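Local coordinates for Lin0861 protein (Listeria innocua, PDB 3O60), which is of unknown function but looks like a TetR-type transcriptional regulator and so probably binds DNA, at residues Leu96-Ile101 with Leu154-Glu159; Thr89-Gln94 with Gln171-Ile176; Ala55-His60 with Ile65-Val70; Thr100-Pro105 with Tyr167-Leu172. All coordinates share one frame; numbering follows the deposited sequence.

Interaction 1: Leu96-Ile101 with Leu154-Glu159. With SO4 (sulfate ion), chain C.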
loop_
_atom_site.group_PDB
_atom_site.type_symbol
_atom_site.label_atom_id
_atom_site.label_comp_id
_atom_site.label_asym_id
_atom_site.label_seq_id
_atom_site.Cartn_x
_atom_site.Cartn_y
_atom_site.Cartn_z
ATOM N N LEU A 96 -0.733 2.625 11.663
ATOM C CA LEU A 96 -0.854 1.828 10.460
ATOM C C LEU A 96 -2.285 1.401 10.192
ATOM O O LEU A 96 -2.755 1.508 9.070
ATOM C CB LEU A 96 0.029 0.589 10.550
ATOM C CG LEU A 96 -0.106 -0.386 9.384
ATOM C CD1 LEU A 96 0.398 -1.750 9.774
ATOM C CD2 LEU A 96 -1.540 -0.460 8.941
ATOM N N ILE A 97 -2.975 1.019 11.237
ATOM C CA ILE A 97 -4.334 0.630 11.114
ATOM C C ILE A 97 -5.096 1.811 10.682
ATOM O O ILE A 97 -5.844 1.751 9.765
ATOM C CB ILE A 97 -4.866 0.185 12.425
ATOM C CG1 ILE A 97 -4.413 -1.225 12.684
ATOM C CG2 ILE A 97 -6.320 0.158 12.379
ATOM C CD1 ILE A 97 -4.659 -1.664 14.029
ATOM N N LEU A 98 -4.898 2.914 11.350
ATOM C CA LEU A 98 -5.634 4.089 11.010
ATOM C C LEU A 98 -5.509 4.393 9.567
ATOM O O LEU A 98 -6.487 4.561 8.888
ATOM C CB LEU A 98 -5.081 5.260 11.750
ATOM C CG LEU A 98 -5.355 5.339 13.232
ATOM C CD1 LEU A 98 -5.309 6.762 13.650
ATOM C CD2 LEU A 98 -6.663 4.735 13.571
ATOM N N ARG A 99 -4.280 4.503 9.109
ATOM C CA ARG A 99 -3.973 4.790 7.717
ATOM C C ARG A 99 -4.750 3.952 6.765
ATOM O O ARG A 99 -5.025 4.339 5.668
ATOM C CB ARG A 99 -2.517 4.489 7.453
ATOM C CG ARG A 99 -1.583 5.587 7.799
ATOM C CD ARG A 99 -0.225 5.250 7.348
ATOM N NE ARG A 99 0.691 5.151 8.451
ATOM C CZ ARG A 99 1.471 4.115 8.648
ATOM N NH1 ARG A 99 1.436 3.113 7.818
ATOM N NH2 ARG A 99 2.272 4.073 9.674
ATOM N N THR A 100 -5.075 2.766 7.198
ATOM C CA THR A 100 -5.734 1.825 6.365
ATOM C C THR A 100 -7.192 2.125 6.333
ATOM O O THR A 100 -7.825 1.928 5.361
ATOM C CB THR A 100 -5.509 0.460 6.918
ATOM O OG1 THR A 100 -4.113 0.208 6.913
ATOM C CG2 THR A 100 -6.152 -0.549 6.066
ATOM N N ILE A 101 -7.748 2.617 7.405
ATOM C CA ILE A 101 -9.143 2.929 7.359
ATOM C C ILE A 101 -9.317 4.111 6.443
ATOM O O ILE A 101 -10.272 4.238 5.730
ATOM C CB ILE A 101 -9.679 3.224 8.742
ATOM C CG1 ILE A 101 -9.521 2.003 9.607
ATOM C CG2 ILE A 101 -11.113 3.513 8.673
ATOM C CD1 ILE A 101 -9.821 2.230 10.987
ATOM N N LEU A 154 -14.274 -1.512 12.981
ATOM C CA LEU A 154 -15.403 -1.202 12.119
ATOM C C LEU A 154 -16.057 0.108 12.520
ATOM O O LEU A 154 -16.444 0.905 11.682
ATOM C CB LEU A 154 -16.437 -2.322 12.191
ATOM C CG LEU A 154 -16.690 -3.126 10.922
ATOM C CD1 LEU A 154 -18.138 -3.541 10.838
ATOM C CD2 LEU A 154 -16.297 -2.323 9.709
ATOM N N SER A 155 -16.189 0.320 13.819
ATOM C CA SER A 155 -16.840 1.513 14.335
ATOM C C SER A 155 -16.079 2.769 13.955
ATOM O O SER A 155 -16.678 3.786 13.633
ATOM C CB SER A 155 -17.009 1.421 15.849
ATOM O OG SER A 155 -18.025 0.498 16.189
ATOM N N LEU A 156 -14.756 2.686 13.958
ATOM C CA LEU A 156 -13.936 3.830 13.592
ATOM C C LEU A 156 -14.216 4.226 12.157
ATOM O O LEU A 156 -14.338 5.400 11.842
ATOM C CB LEU A 156 -12.458 3.486 13.742
ATOM C CG LEU A 156 -11.604 4.506 14.482
ATOM C CD1 LEU A 156 -10.154 4.350 14.118
ATOM C CD2 LEU A 156 -12.084 5.893 14.171
ATOM N N ALA A 157 -14.320 3.237 11.286
ATOM C CA ALA A 157 -14.600 3.513 9.899
ATOM C C ALA A 157 -15.958 4.173 9.765
ATOM O O ALA A 157 -16.126 5.120 9.010
ATOM C CB ALA A 157 -14.562 2.234 9.108
ATOM N N ALA A 158 -16.943 3.621 10.459
ATOM C CA ALA A 158 -18.307 4.125 10.392
ATOM C C ALA A 158 -18.467 5.536 10.937
ATOM O O ALA A 158 -19.136 6.363 10.335
ATOM C CB ALA A 158 -19.236 3.176 11.104
ATOM N N GLU A 159 -17.885 5.801 12.095
ATOM C CA GLU A 159 -17.894 7.148 12.634
ATOM C C GLU A 159 -17.111 8.045 11.691
ATOM O O GLU A 159 -17.500 9.176 11.426
ATOM C CB GLU A 159 -17.295 7.174 14.037
ATOM C CG GLU A 159 -17.528 8.465 14.803
ATOM C CD GLU A 159 -18.846 9.117 14.468
ATOM O OE1 GLU A 159 -18.909 10.359 14.445
ATOM O OE2 GLU A 159 -19.826 8.392 14.233
HETATM S S SO4 C . 0.541 8.979 10.180
HETATM O O1 SO4 C . -0.249 7.764 10.374
HETATM O O2 SO4 C . 1.923 8.614 10.498
HETATM O O3 SO4 C . 0.363 9.485 8.812
HETATM O O4 SO4 C . 0.112 10.039 11.095
#
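Ile101 and Ala157 bring their CA atoms to 6.0 Å where segments 96-101 and 154-159 pass each other at a signed crossing angle of -45°. The two axes come within 10.5 Å. Both segments lie within longer helices, and no hydrogen bond joins them.

Ile101 carries the contact with both of its branches. With CG2 anti to the backbone N and CG1 anti to the carbonyl carbon (chi1 -62°), the side chain straddles two neighbouring residues of the partner helix. The CG2 methyl of Ile101 lies 3.7 Å from both CB and CA of Ala157, so it rests on the backbone as well as on the side chain. The other branch ends in CD1 of Ile101, which is 3.8 Å from CD1 of Leu156. The Ile101 and Leu156 side chains meet almost at right angles. The same Leu156 methyl also touches Leu98, whose CD2 lies 3.6 Å from CD1 of Leu156. One leucine tip is thus shared by two side chains a turn apart.

On another side of segment 96-101, Arg99 NE makes a weak hydrogen bond to O1 of a sulfate ion, at the edge of the guanidinium. CA of Leu96 lies over one face of that group.

Besides helix 144-162, two helices flank helix 90-103 here. Helix 65-84 touches it through Phe79 and Phe83, and helix 169-182 through Leu172 and Asn169. The partner helix 144-162 is covered in turn by Phe108 of helix 105-114, which packs against Leu154 and Ala157.

Interaction 2: Thr89-Gln94 with Gln171-Ile176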
loop_
_atom_site.group_PDB
_atom_site.type_symbol
_atom_site.label_atom_id
_atom_site.label_comp_id
_atom_site.label_asym_id
_atom_site.label_seq_id
_atom_site.Cartn_x
_atom_site.Cartn_y
_atom_site.Cartn_z
ATOM N N THR A 89 5.368 -0.701 17.991
ATOM C CA THR A 89 5.042 -0.015 19.224
ATOM C C THR A 89 3.555 0.246 19.156
ATOM O O THR A 89 2.986 0.268 18.073
ATOM C CB THR A 89 5.793 1.308 19.354
ATOM O OG1 THR A 89 5.432 2.167 18.271
ATOM C CG2 THR A 89 7.284 1.072 19.326
ATOM N N LYS A 90 2.920 0.454 20.299
ATOM C CA LYS A 90 1.476 0.541 20.314
ATOM C C LYS A 90 1.032 1.698 19.445
ATOM O O LYS A 90 0.097 1.569 18.663
ATOM C CB LYS A 90 0.967 0.727 21.744
ATOM N N GLU A 91 1.693 2.835 19.596
ATOM C CA GLU A 91 1.365 3.990 18.786
ATOM C C GLU A 91 1.642 3.653 17.335
ATOM O O GLU A 91 0.897 4.044 16.445
ATOM C CB GLU A 91 2.170 5.215 19.216
ATOM C CG GLU A 91 1.754 6.491 18.511
ATOM C CD GLU A 91 2.284 7.735 19.184
ATOM O OE1 GLU A 91 3.227 7.623 19.988
ATOM O OE2 GLU A 91 1.757 8.829 18.907
ATOM N N ASN A 92 2.728 2.925 17.104
ATOM C CA ASN A 92 3.126 2.581 15.753
ATOM C C ASN A 92 2.095 1.723 15.052
ATOM O O ASN A 92 1.761 1.966 13.899
ATOM C CB ASN A 92 4.453 1.830 15.779
ATOM C CG ASN A 92 5.638 2.731 15.555
ATOM O OD1 ASN A 92 5.488 3.932 15.359
ATOM N ND2 ASN A 92 6.830 2.155 15.584
ATOM N N ILE A 93 1.609 0.699 15.739
ATOM C CA ILE A 93 0.583 -0.169 15.179
ATOM C C ILE A 93 -0.707 0.593 14.923
ATOM O O ILE A 93 -1.372 0.381 13.919
ATOM C CB ILE A 93 0.294 -1.352 16.094
ATOM C CG1 ILE A 93 1.598 -1.906 16.656
ATOM C CG2 ILE A 93 -0.438 -2.429 15.338
ATOM C CD1 ILE A 93 1.937 -3.266 16.136
ATOM N N GLN A 94 -1.049 1.493 15.831
ATOM C CA GLN A 94 -2.298 2.220 15.727
ATOM C C GLN A 94 -2.321 3.034 14.453
ATOM O O GLN A 94 -3.324 3.073 13.752
ATOM C CB GLN A 94 -2.438 3.169 16.910
ATOM C CG GLN A 94 -3.440 2.750 17.948
ATOM C CD GLN A 94 -3.221 3.462 19.259
ATOM O OE1 GLN A 94 -2.950 4.659 19.287
ATOM N NE2 GLN A 94 -3.330 2.729 20.355
ATOM N N GLN A 171 -4.874 13.416 15.448
ATOM C CA GLN A 171 -6.102 13.687 16.172
ATOM C C GLN A 171 -6.736 12.393 16.667
ATOM O O GLN A 171 -7.200 12.311 17.798
ATOM C CB GLN A 171 -7.083 14.430 15.272
ATOM C CG GLN A 171 -6.604 15.793 14.844
ATOM C CD GLN A 171 -7.666 16.586 14.127
ATOM O OE1 GLN A 171 -8.487 16.031 13.407
ATOM N NE2 GLN A 171 -7.654 17.894 14.315
ATOM N N LEU A 172 -6.769 11.392 15.798
ATOM C CA LEU A 172 -7.394 10.121 16.121
ATOM C C LEU A 172 -6.690 9.436 17.274
ATOM O O LEU A 172 -7.328 8.839 18.126
ATOM C CB LEU A 172 -7.423 9.214 14.898
ATOM C CG LEU A 172 -8.234 9.761 13.727
ATOM C CD1 LEU A 172 -8.042 8.911 12.496
ATOM C CD2 LEU A 172 -9.694 9.840 14.097
ATOM N N VAL A 173 -5.367 9.493 17.278
ATOM C CA VAL A 173 -4.602 8.873 18.340
ATOM C C VAL A 173 -4.931 9.540 19.658
ATOM O O VAL A 173 -5.052 8.877 20.680
ATOM C CB VAL A 173 -3.093 8.987 18.096
ATOM C CG1 VAL A 173 -2.335 8.196 19.141
ATOM C CG2 VAL A 173 -2.742 8.508 16.707
ATOM N N GLU A 174 -5.036 10.863 19.642
ATOM C CA GLU A 174 -5.374 11.589 20.851
ATOM C C GLU A 174 -6.765 11.201 21.318
ATOM O O GLU A 174 -6.985 10.950 22.497
ATOM C CB GLU A 174 -5.317 13.094 20.600
ATOM N N LEU A 175 -7.715 11.189 20.391
ATOM C CA LEU A 175 -9.068 10.779 20.716
ATOM C C LEU A 175 -9.106 9.321 21.141
ATOM O O LEU A 175 -9.752 8.972 22.116
ATOM C CB LEU A 175 -9.990 10.992 19.522
ATOM C CG LEU A 175 -10.557 12.397 19.363
ATOM C CD1 LEU A 175 -11.072 12.603 17.957
ATOM C CD2 LEU A 175 -11.649 12.647 20.371
ATOM N N ILE A 176 -8.430 8.459 20.398
ATOM C CA ILE A 176 -8.470 7.049 20.720
ATOM C C ILE A 176 -7.889 6.883 22.104
ATOM O O ILE A 176 -8.436 6.176 22.938
ATOM C CB ILE A 176 -7.613 6.237 19.747
ATOM C CG1 ILE A 176 -8.415 5.869 18.505
ATOM C CG2 ILE A 176 -7.097 4.987 20.416
ATOM C CD1 ILE A 176 -7.775 4.790 17.690
#
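Gln94 reaches over Val173 with its extended chain. Its OE1 ends 3.6 Å from CG1 of Val173. The two side chains cross obliquely, and the amide oxygen meets a methyl group, not a donor. The same Gln94 OE1 is 4.3 Å from CG2 of Ile176. Val173 and Ile176 are one turn apart on their helix. The oxygen faces the Val173 methyl and has the Ile176 methyl farther off, at about a right angle to it.

Glu91 comes to Val173 from a different side. Its CG is anti to the backbone N (chi1 -173°) and the chain runs out straight beyond it. This brings the carboxylate across the Val173 side chain, at about a right angle to it, with OE2 of Glu91 4.1 Å from CG1 of Val173. The CG1 branch of Val173 is therefore the point on which both polar chains converge. It too is anti to its own backbone N. No hydrogen bond crosses between the segments, so the contact is van der Waals packing of polar ends on aliphatic groups. It is at the surface, where solvent can reach the carboxylate of Glu91.

The backbones stay well apart. The closest CA atoms, those of Gln94 and Val173, are 7.5 Å from each other. Thr89 stands at the N-cap of helix 90-103, and nearby Asn92 ND2 is hydrogen-bonded to Ile87 O.

The axes approach to 11.2 Å, with the chain directions 121° apart. Here the first turn of helix 90-103 meets helix 169-182, the last of the chain. It is surface packing of two helices in what is probably the C-terminal domain of a TetR-like fold.

Interaction 3: Ala55-His60 with Ile65-Val70. With SO4 (sulfate ion), chain D.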
loop_
_atom_site.group_PDB
_atom_site.type_symbol
_atom_site.label_atom_id
_atom_site.label_comp_id
_atom_site.label_asym_id
_atom_site.label_seq_id
_atom_site.Cartn_x
_atom_site.Cartn_y
_atom_site.Cartn_z
ATOM N N ALA A 55 -19.160 -19.703 -15.223
ATOM C CA ALA A 55 -18.654 -20.933 -14.643
ATOM C C ALA A 55 -17.553 -20.650 -13.635
ATOM O O ALA A 55 -17.481 -21.281 -12.590
ATOM C CB ALA A 55 -18.142 -21.845 -15.731
ATOM N N THR A 56 -16.675 -19.719 -13.974
ATOM C CA THR A 56 -15.521 -19.420 -13.139
ATOM C C THR A 56 -15.907 -18.873 -11.778
ATOM O O THR A 56 -15.256 -19.158 -10.779
ATOM C CB THR A 56 -14.551 -18.456 -13.819
ATOM O OG1 THR A 56 -13.812 -19.157 -14.823
ATOM C CG2 THR A 56 -13.584 -17.895 -12.799
ATOM N N PHE A 57 -16.935 -18.037 -11.758
ATOM C CA PHE A 57 -17.330 -17.360 -10.537
ATOM C C PHE A 57 -17.792 -18.314 -9.447
ATOM O O PHE A 57 -17.398 -18.182 -8.295
ATOM C CB PHE A 57 -18.443 -16.367 -10.853
ATOM C CG PHE A 57 -19.090 -15.782 -9.643
ATOM C CD1 PHE A 57 -18.635 -14.598 -9.103
ATOM C CD2 PHE A 57 -20.156 -16.413 -9.045
ATOM C CE1 PHE A 57 -19.230 -14.063 -7.990
ATOM C CE2 PHE A 57 -20.751 -15.877 -7.935
ATOM C CZ PHE A 57 -20.289 -14.703 -7.409
ATOM N N TYR A 58 -18.657 -19.251 -9.814
ATOM C CA TYR A 58 -19.262 -20.164 -8.852
ATOM C C TYR A 58 -18.249 -21.062 -8.163
ATOM O O TYR A 58 -18.368 -21.338 -6.976
ATOM C CB TYR A 58 -20.343 -21.013 -9.512
ATOM C CG TYR A 58 -21.627 -20.275 -9.779
ATOM C CD1 TYR A 58 -22.246 -19.538 -8.790
ATOM C CD2 TYR A 58 -22.223 -20.321 -11.021
ATOM C CE1 TYR A 58 -23.419 -18.865 -9.036
ATOM C CE2 TYR A 58 -23.394 -19.654 -11.273
ATOM C CZ TYR A 58 -23.989 -18.928 -10.280
ATOM O OH TYR A 58 -25.160 -18.263 -10.547
ATOM N N ARG A 59 -17.269 -21.544 -8.910
ATOM C CA ARG A 59 -16.328 -22.490 -8.346
ATOM C C ARG A 59 -15.542 -21.876 -7.205
ATOM O O ARG A 59 -15.347 -22.508 -6.174
ATOM C CB ARG A 59 -15.365 -22.986 -9.424
ATOM N N HIS A 60 -15.189 -20.604 -7.337
ATOM C CA HIS A 60 -14.472 -19.906 -6.275
ATOM C C HIS A 60 -15.332 -19.526 -5.066
ATOM O O HIS A 60 -14.895 -19.674 -3.929
ATOM C CB HIS A 60 -13.774 -18.670 -6.832
ATOM C CG HIS A 60 -12.874 -18.964 -7.986
ATOM N ND1 HIS A 60 -12.798 -20.210 -8.568
ATOM C CD2 HIS A 60 -12.011 -18.177 -8.667
ATOM C CE1 HIS A 60 -11.928 -20.177 -9.559
ATOM N NE2 HIS A 60 -11.437 -18.955 -9.641
ATOM N N ILE A 65 -21.386 -11.774 -2.083
ATOM C CA ILE A 65 -20.804 -11.137 -0.913
ATOM C C ILE A 65 -19.380 -11.603 -0.687
ATOM O O ILE A 65 -18.593 -10.923 -0.047
ATOM C CB ILE A 65 -21.632 -11.394 0.349
ATOM C CG1 ILE A 65 -21.178 -10.469 1.476
ATOM C CG2 ILE A 65 -21.516 -12.841 0.773
ATOM C CD1 ILE A 65 -21.816 -9.116 1.432
ATOM N N GLN A 66 -19.048 -12.754 -1.254
ATOM C CA GLN A 66 -17.722 -13.342 -1.098
ATOM C C GLN A 66 -16.617 -12.468 -1.682
ATOM O O GLN A 66 -15.523 -12.397 -1.136
ATOM C CB GLN A 66 -17.669 -14.755 -1.677
ATOM C CG GLN A 66 -16.635 -15.639 -0.999
ATOM C CD GLN A 66 -17.073 -17.080 -0.875
ATOM O OE1 GLN A 66 -16.265 -17.957 -0.584
ATOM N NE2 GLN A 66 -18.354 -17.334 -1.092
ATOM N N VAL A 67 -16.931 -11.812 -2.794
ATOM C CA VAL A 67 -16.025 -10.897 -3.468
ATOM C C VAL A 67 -15.545 -9.824 -2.515
ATOM O O VAL A 67 -14.371 -9.486 -2.469
ATOM C CB VAL A 67 -16.731 -10.203 -4.632
ATOM C CG1 VAL A 67 -15.820 -9.193 -5.279
ATOM C CG2 VAL A 67 -17.216 -11.218 -5.633
ATOM N N ILE A 68 -16.482 -9.280 -1.763
ATOM C CA ILE A 68 -16.179 -8.306 -0.734
ATOM C C ILE A 68 -15.298 -8.959 0.313
ATOM O O ILE A 68 -14.441 -8.323 0.900
ATOM C CB ILE A 68 -17.436 -7.731 -0.099
ATOM C CG1 ILE A 68 -18.391 -7.248 -1.185
ATOM C CG2 ILE A 68 -17.080 -6.574 0.801
ATOM C CD1 ILE A 68 -18.297 -5.779 -1.447
ATOM N N GLU A 69 -15.525 -10.244 0.545
ATOM C CA GLU A 69 -14.734 -10.995 1.500
ATOM C C GLU A 69 -13.284 -11.063 1.067
ATOM O O GLU A 69 -12.380 -10.906 1.878
ATOM C CB GLU A 69 -15.294 -12.409 1.636
ATOM C CG GLU A 69 -14.684 -13.220 2.760
ATOM C CD GLU A 69 -14.873 -14.707 2.573
ATOM O OE1 GLU A 69 -15.943 -15.116 2.086
ATOM O OE2 GLU A 69 -13.952 -15.474 2.912
ATOM N N VAL A 70 -13.070 -11.344 -0.211
ATOM C CA VAL A 70 -11.731 -11.407 -0.779
ATOM C C VAL A 70 -11.028 -10.060 -0.727
ATOM O O VAL A 70 -9.847 -9.986 -0.426
ATOM C CB VAL A 70 -11.750 -11.904 -2.227
ATOM C CG1 VAL A 70 -10.346 -11.988 -2.770
ATOM C CG2 VAL A 70 -12.419 -13.251 -2.308
HETATM S S SO4 D . -12.899 -16.884 -17.198
HETATM O O1 SO4 D . -14.022 -16.508 -16.348
HETATM O O2 SO4 D . -13.062 -18.275 -17.645
HETATM O O3 SO4 D . -12.883 -15.967 -18.337
HETATM O O4 SO4 D . -11.649 -16.721 -16.452
#
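Phe57 offers the edge of its ring to Val67: CE1 of Phe57 is 4.2 Å from CG2 of Val67, and that methyl lies near the ring plane. CD1 of Tyr58 also lies at the edge of the Phe57 ring, in plane. The ring of His61, in the turn between the segments, meets Phe57 with the planes at about 50°. The ring of His60 has Thr56 O over one face, offset toward the rim and 3.5 Å above the plane.

Phe57 turns its CG nearly anti to the backbone N (chi1 170°), and this swings the ring toward helix 65-84. Other residues complete its apolar setting: Leu24 of helix 15-33, and Ile43 and Cys47 of helix 43-50. Val67 leans on Leu28 of helix 15-33.

Helices 43-50 and 54-60 are consistent with the helix-turn-helix of TetR-family proteins, in which the second helix is the recognition helix. Near its start a sulfate ion is held by Ser53 N. The hydroxyl of Thr56 adds a weak bond to the ion. The ion probably comes from the crystallisation liquor, but its place is consistent with a site for a DNA phosphate.

The contact itself is apolar. Hydrophobic packing through Phe57 and Val67 ties the probable recognition helix to helix 65-84, without a hydrogen bond between the segments. The anion at Thr56 is a separate feature of helix 54-60.

Interaction 4: Thr100-Pro105 with Tyr167-Leu172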
loop_
_atom_site.group_PDB
_atom_site.type_symbol
_atom_site.label_atom_id
_atom_site.label_comp_id
_atom_site.label_asym_id
_atom_site.label_seq_id
_atom_site.Cartn_x
_atom_site.Cartn_y
_atom_site.Cartn_z
ATOM N N THR A 100 -5.075 2.766 7.198
ATOM C CA THR A 100 -5.734 1.825 6.365
ATOM C C THR A 100 -7.192 2.125 6.333
ATOM O O THR A 100 -7.825 1.928 5.361
ATOM C CB THR A 100 -5.509 0.460 6.918
ATOM O OG1 THR A 100 -4.113 0.208 6.913
ATOM C CG2 THR A 100 -6.152 -0.549 6.066
ATOM N N ILE A 101 -7.748 2.617 7.405
ATOM C CA ILE A 101 -9.143 2.929 7.359
ATOM C C ILE A 101 -9.317 4.111 6.443
ATOM O O ILE A 101 -10.272 4.238 5.730
ATOM C CB ILE A 101 -9.679 3.224 8.742
ATOM C CG1 ILE A 101 -9.521 2.003 9.607
ATOM C CG2 ILE A 101 -11.113 3.513 8.673
ATOM C CD1 ILE A 101 -9.821 2.230 10.987
ATOM N N GLN A 102 -8.355 4.990 6.468
ATOM C CA GLN A 102 -8.371 6.196 5.646
ATOM C C GLN A 102 -8.155 5.919 4.155
ATOM O O GLN A 102 -8.771 6.545 3.298
ATOM C CB GLN A 102 -7.362 7.215 6.170
ATOM C CG GLN A 102 -7.915 8.627 6.269
ATOM C CD GLN A 102 -8.665 8.885 7.556
ATOM O OE1 GLN A 102 -8.116 8.754 8.638
ATOM N NE2 GLN A 102 -9.922 9.271 7.440
ATOM N N LYS A 103 -7.228 5.015 3.868
ATOM C CA LYS A 103 -6.901 4.602 2.509
ATOM C C LYS A 103 -8.060 3.904 1.812
ATOM O O LYS A 103 -8.262 4.051 0.613
ATOM C CB LYS A 103 -5.674 3.694 2.515
ATOM C CG LYS A 103 -5.070 3.442 1.150
ATOM C CD LYS A 103 -3.889 2.509 1.256
ATOM C CE LYS A 103 -3.253 2.620 2.620
ATOM N NZ LYS A 103 -2.355 1.483 2.913
ATOM N N ASN A 104 -8.833 3.164 2.590
ATOM C CA ASN A 104 -9.838 2.248 2.072
ATOM C C ASN A 104 -11.279 2.661 2.330
ATOM O O ASN A 104 -12.140 1.827 2.557
ATOM C CB ASN A 104 -9.577 0.834 2.575
ATOM C CG ASN A 104 -8.372 0.210 1.926
ATOM O OD1 ASN A 104 -7.241 0.575 2.220
ATOM N ND2 ASN A 104 -8.605 -0.730 1.030
ATOM N N PRO A 105 -11.542 3.956 2.240
ATOM C CA PRO A 105 -12.867 4.492 2.537
ATOM C C PRO A 105 -13.906 3.916 1.602
ATOM O O PRO A 105 -15.020 3.653 2.019
ATOM C CB PRO A 105 -12.700 5.981 2.263
ATOM C CG PRO A 105 -11.658 6.045 1.238
ATOM C CD PRO A 105 -10.702 4.939 1.541
ATOM N N TYR A 167 -10.635 14.091 10.073
ATOM C CA TYR A 167 -9.701 13.904 11.168
ATOM C C TYR A 167 -8.323 13.499 10.679
ATOM O O TYR A 167 -8.194 12.619 9.843
ATOM C CB TYR A 167 -10.219 12.817 12.120
ATOM C CG TYR A 167 -11.593 13.067 12.703
ATOM C CD1 TYR A 167 -11.745 13.722 13.914
ATOM C CD2 TYR A 167 -12.738 12.633 12.052
ATOM C CE1 TYR A 167 -12.993 13.950 14.452
ATOM C CE2 TYR A 167 -13.988 12.856 12.585
ATOM C CZ TYR A 167 -14.108 13.516 13.785
ATOM O OH TYR A 167 -15.347 13.746 14.325
ATOM N N THR A 168 -7.297 14.153 11.201
ATOM C CA THR A 168 -5.928 13.719 10.987
ATOM C C THR A 168 -5.628 12.532 11.888
ATOM O O THR A 168 -6.304 12.314 12.883
ATOM C CB THR A 168 -4.918 14.845 11.230
ATOM O OG1 THR A 168 -4.293 14.669 12.504
ATOM C CG2 THR A 168 -5.609 16.182 11.191
ATOM N N ASN A 169 -4.607 11.765 11.542
ATOM C CA ASN A 169 -4.257 10.600 12.330
ATOM C C ASN A 169 -3.849 10.987 13.739
ATOM O O ASN A 169 -4.184 10.310 14.700
ATOM C CB ASN A 169 -3.142 9.814 11.651
ATOM C CG ASN A 169 -3.668 8.779 10.691
ATOM O OD1 ASN A 169 -3.110 7.695 10.564
ATOM N ND2 ASN A 169 -4.750 9.106 10.009
ATOM N N ASP A 170 -3.128 12.090 13.853
ATOM C CA ASP A 170 -2.646 12.549 15.141
ATOM C C ASP A 170 -3.824 12.866 16.040
ATOM O O ASP A 170 -3.789 12.609 17.235
ATOM C CB ASP A 170 -1.748 13.770 14.973
ATOM C CG ASP A 170 -0.345 13.400 14.565
ATOM O OD1 ASP A 170 -0.096 12.206 14.327
ATOM O OD2 ASP A 170 0.511 14.300 14.479
ATOM N N GLN A 171 -4.874 13.416 15.448
ATOM C CA GLN A 171 -6.102 13.687 16.172
ATOM C C GLN A 171 -6.736 12.393 16.667
ATOM O O GLN A 171 -7.200 12.311 17.798
ATOM C CB GLN A 171 -7.083 14.430 15.272
ATOM C CG GLN A 171 -6.604 15.793 14.844
ATOM C CD GLN A 171 -7.666 16.586 14.127
ATOM O OE1 GLN A 171 -8.487 16.031 13.407
ATOM N NE2 GLN A 171 -7.654 17.894 14.315
ATOM N N LEU A 172 -6.769 11.392 15.798
ATOM C CA LEU A 172 -7.394 10.121 16.121
ATOM C C LEU A 172 -6.690 9.436 17.274
ATOM O O LEU A 172 -7.328 8.839 18.126
ATOM C CB LEU A 172 -7.423 9.214 14.898
ATOM C CG LEU A 172 -8.234 9.761 13.727
ATOM C CD1 LEU A 172 -8.042 8.911 12.496
ATOM C CD2 LEU A 172 -9.694 9.840 14.097
#
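Gln102 reaches from the end of helix 90-103 to the start of helix 169-182, in what is probably the C-terminal helical domain of a TetR-like fold. Its CB already points at the other segment. CG continues outward without a close partner there, and the chain then bends at chi2 (85°). That bend presents the amide oxygen to the start of the other helix. Ile160 of helix 144-162 packs alongside the same side chain.

At the tip, OE1 of Gln102 nears three groups. ND2 of Asn169 is 3.7 Å from it, too long for a hydrogen bond. The Gln102 and Asn169 chains run antiparallel past one another, with their amide planes 57° apart. A methyl of the buried Leu172 comes from the opposite direction, its CD1 3.9 Å from OE1 of Gln102. The third group is the carbonyl of Tyr167, whose O is 4.0 Å from OE1 of Gln102 and not bonded to it. The contact is thus loose van der Waals packing of an amide on an amide and a methyl.

Both segments lie at helix ends. Asn104 is the first residue to leave helix 90-103. It is also the N-cap of the next helix, though its side chain makes no capping bond. Lys103 forms a salt bridge with Glu82.

The start of helix 169-182 is closed by a capping box of Thr168 and Gln171. Gln171 N donates to OG1 of Thr168 at 3.3 Å. In return Thr168 N donates to OE1 of Gln171 at 3.1 Å, and this donor stands 46° out of the carbonyl plane.

How the interactions relate
Interactions 1, 2 and 4 all use helix 90-103 and lie on the same side of the chain's centre. Interaction 1 is the buried, wholly aliphatic one, against helix 144-162. Interactions 2 and 4 both face helix 169-182, from opposite ends of helix 90-103. There glutamines take the leading part: interaction 2 is at the surface, interaction 4 partly buried. Leu98 links the sets, because its CD1 packs 3.5 Å from CB of Leu172. Interaction 3 stands apart, with its centre about 25 Å from that of interaction 1. It belongs to the probable DNA-binding domain, and helix 65-84 leads from it toward the other three.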